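Local coordinates for hypothetical protein AF1796 (Archaeoglobus fulgidus, PDB 1VIM), which is of unknown function but probably binds a phosphorylated sugar and may isomerise it, at residues L18-E23 / G159-L164. Residues are numbered along the deposited sequence; the frame is centred on the assembly and turned at random.
Sequences LEVVSE and GTMFEL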
loop_
_atom_site.group_PDB
_atom_site.type_symbol
_atom_site.label_atom_id
_atom_site.label_comp_id
_atom_site.label_asym_id
_atom_site.label_seq_id
_atom_site.Cartn_x
_atom_site.Cartn_y
_atom_site.Cartn_z
ATOM N N LEU A 18 -20.958 21.143 -2.634
ATOM C CA LEU A 18 -20.990 20.933 -4.063
ATOM C C LEU A 18 -21.004 22.233 -4.851
ATOM O O LEU A 18 -20.367 22.322 -5.891
ATOM C CB LEU A 18 -22.180 20.052 -4.446
ATOM C CG LEU A 18 -22.168 18.636 -3.874
ATOM C CD1 LEU A 18 -23.439 17.901 -4.236
ATOM C CD2 LEU A 18 -20.929 17.871 -4.318
ATOM N N GLU A 19 -21.682 23.250 -4.328
ATOM C CA GLU A 19 -21.661 24.559 -4.978
ATOM C C GLU A 19 -20.243 25.103 -4.987
ATOM O O GLU A 19 -19.789 25.609 -6.002
ATOM C CB GLU A 19 -22.597 25.553 -4.279
ATOM C CG GLU A 19 -22.794 26.904 -4.999
ATOM C CD GLU A 19 -21.604 27.866 -4.979
ATOM O OE1 GLU A 19 -20.969 28.010 -3.935
ATOM O OE2 GLU A 19 -21.307 28.515 -6.030
ATOM N N VAL A 20 -19.539 24.996 -3.867
ATOM C CA VAL A 20 -18.153 25.469 -3.795
ATOM C C VAL A 20 -17.269 24.725 -4.806
ATOM O O VAL A 20 -16.502 25.356 -5.515
ATOM C CB VAL A 20 -17.576 25.356 -2.375
ATOM C CG1 VAL A 20 -16.078 25.723 -2.359
ATOM C CG2 VAL A 20 -18.357 26.239 -1.446
ATOM N N VAL A 21 -17.413 23.396 -4.896
ATOM C CA VAL A 21 -16.650 22.630 -5.880
ATOM C C VAL A 21 -16.914 23.173 -7.299
ATOM O O VAL A 21 -15.957 23.391 -8.046
ATOM C CB VAL A 21 -16.971 21.118 -5.791
ATOM C CG1 VAL A 21 -16.305 20.334 -6.944
ATOM C CG2 VAL A 21 -16.448 20.591 -4.478
ATOM N N SER A 22 -18.199 23.416 -7.633
ATOM C CA SER A 22 -18.565 23.989 -8.937
ATOM C C SER A 22 -17.812 25.286 -9.198
ATOM O O SER A 22 -17.238 25.495 -10.295
ATOM C CB SER A 22 -20.061 24.272 -8.966
ATOM O OG SER A 22 -20.764 23.082 -9.181
ATOM N N GLU A 23 -17.766 26.154 -8.196
ATOM C CA GLU A 23 -17.112 27.445 -8.367
ATOM C C GLU A 23 -15.623 27.280 -8.568
ATOM O O GLU A 23 -15.014 27.990 -9.362
ATOM C CB GLU A 23 -17.397 28.340 -7.159
ATOM C CG GLU A 23 -16.811 29.742 -7.269
ATOM C CD GLU A 23 -17.566 30.659 -8.212
ATOM O OE1 GLU A 23 -18.583 30.239 -8.809
ATOM O OE2 GLU A 23 -17.115 31.821 -8.348
ATOM N N GLY A 159 -7.229 20.966 3.361
ATOM C CA GLY A 159 -6.760 20.936 1.971
ATOM C C GLY A 159 -7.602 20.115 0.985
ATOM O O GLY A 159 -7.173 19.882 -0.151
ATOM N N THR A 160 -8.805 19.718 1.383
ATOM C CA THR A 160 -9.741 19.016 0.498
ATOM C C THR A 160 -9.933 19.699 -0.842
ATOM O O THR A 160 -9.982 19.030 -1.867
ATOM C CB THR A 160 -11.109 18.927 1.220
ATOM O OG1 THR A 160 -11.021 17.989 2.307
ATOM C CG2 THR A 160 -12.209 18.362 0.314
ATOM N N MET A 161 -10.111 21.012 -0.841
ATOM C CA MET A 161 -10.357 21.669 -2.121
ATOM C C MET A 161 -9.164 21.599 -3.063
ATOM O O MET A 161 -9.348 21.358 -4.250
ATOM C CB MET A 161 -10.811 23.109 -1.933
ATOM C CG MET A 161 -11.538 23.692 -3.142
ATOM S SD MET A 161 -12.992 22.744 -3.721
ATOM C CE MET A 161 -13.762 22.403 -2.088
ATOM N N PHE A 162 -7.953 21.781 -2.547
ATOM C CA PHE A 162 -6.769 21.571 -3.377
ATOM C C PHE A 162 -6.783 20.139 -3.944
ATOM O O PHE A 162 -6.515 19.916 -5.136
ATOM C CB PHE A 162 -5.456 21.760 -2.593
ATOM C CG PHE A 162 -4.267 21.233 -3.340
ATOM C CD1 PHE A 162 -3.735 21.976 -4.399
ATOM C CD2 PHE A 162 -3.736 19.965 -3.047
ATOM C CE1 PHE A 162 -2.664 21.477 -5.156
ATOM C CE2 PHE A 162 -2.682 19.457 -3.799
ATOM C CZ PHE A 162 -2.137 20.207 -4.847
ATOM N N GLU A 163 -7.073 19.152 -3.107
ATOM C CA GLU A 163 -6.961 17.761 -3.545
ATOM C C GLU A 163 -7.957 17.451 -4.650
ATOM O O GLU A 163 -7.595 16.890 -5.672
ATOM C CB GLU A 163 -7.178 16.825 -2.362
ATOM C CG GLU A 163 -6.080 16.992 -1.323
ATOM C CD GLU A 163 -6.385 16.339 -0.028
ATOM O OE1 GLU A 163 -7.494 15.803 0.123
ATOM O OE2 GLU A 163 -5.492 16.419 0.851
ATOM N N LEU A 164 -9.204 17.890 -4.491
ATOM C CA LEU A 164 -10.191 17.661 -5.551
ATOM C C LEU A 164 -9.820 18.398 -6.825
ATOM O O LEU A 164 -9.950 17.865 -7.922
ATOM C CB LEU A 164 -11.581 18.143 -5.083
ATOM C CG LEU A 164 -12.217 17.326 -3.989
ATOM C CD1 LEU A 164 -13.516 17.990 -3.576
ATOM C CD2 LEU A 164 -12.416 15.881 -4.446
#
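M161 reaches across to helix 12-31 with the end of its side chain, and its methyl CE comes to 4.0 Å from CG2 of V21. The sulfur follows close behind, with M161 SD 4.1 Å from the same V21 CG2, so the thioether lies against one branch of the valine. Two bends put it there: chi2 (56°) and chi3 (44°) both turn the same way and curl the chain, bringing CE nearer to helix 12-31 than the CB direction alone would suggest. The same M161 CE also meets V20 CG1, the branch anti to that residue's backbone N, 4.1 Å away. Helix 160-181 is part of the SIS domain, an alpha-beta-alpha sandwich whose parallel sheet is flanked by helices; here the N-terminal helix 12-31 packs on the first turns of helix 160-181, just after its N-cap G159. One turn on from M161, L164 brings its CD1 to the same V21 CG2, at 4.0 Å, with the two side chains crossing at about a right angle. That single valine methyl therefore touches both M161 and L164. No hydrogen bond joins the two segments, whose short helical axes approach to 11.0 Å and cross at 53°, and the join is purely apolar. The side chain of F17, on helix 12-31, also touches M161 and L164, while L152 and L155 of helix 149-155 pack on V20.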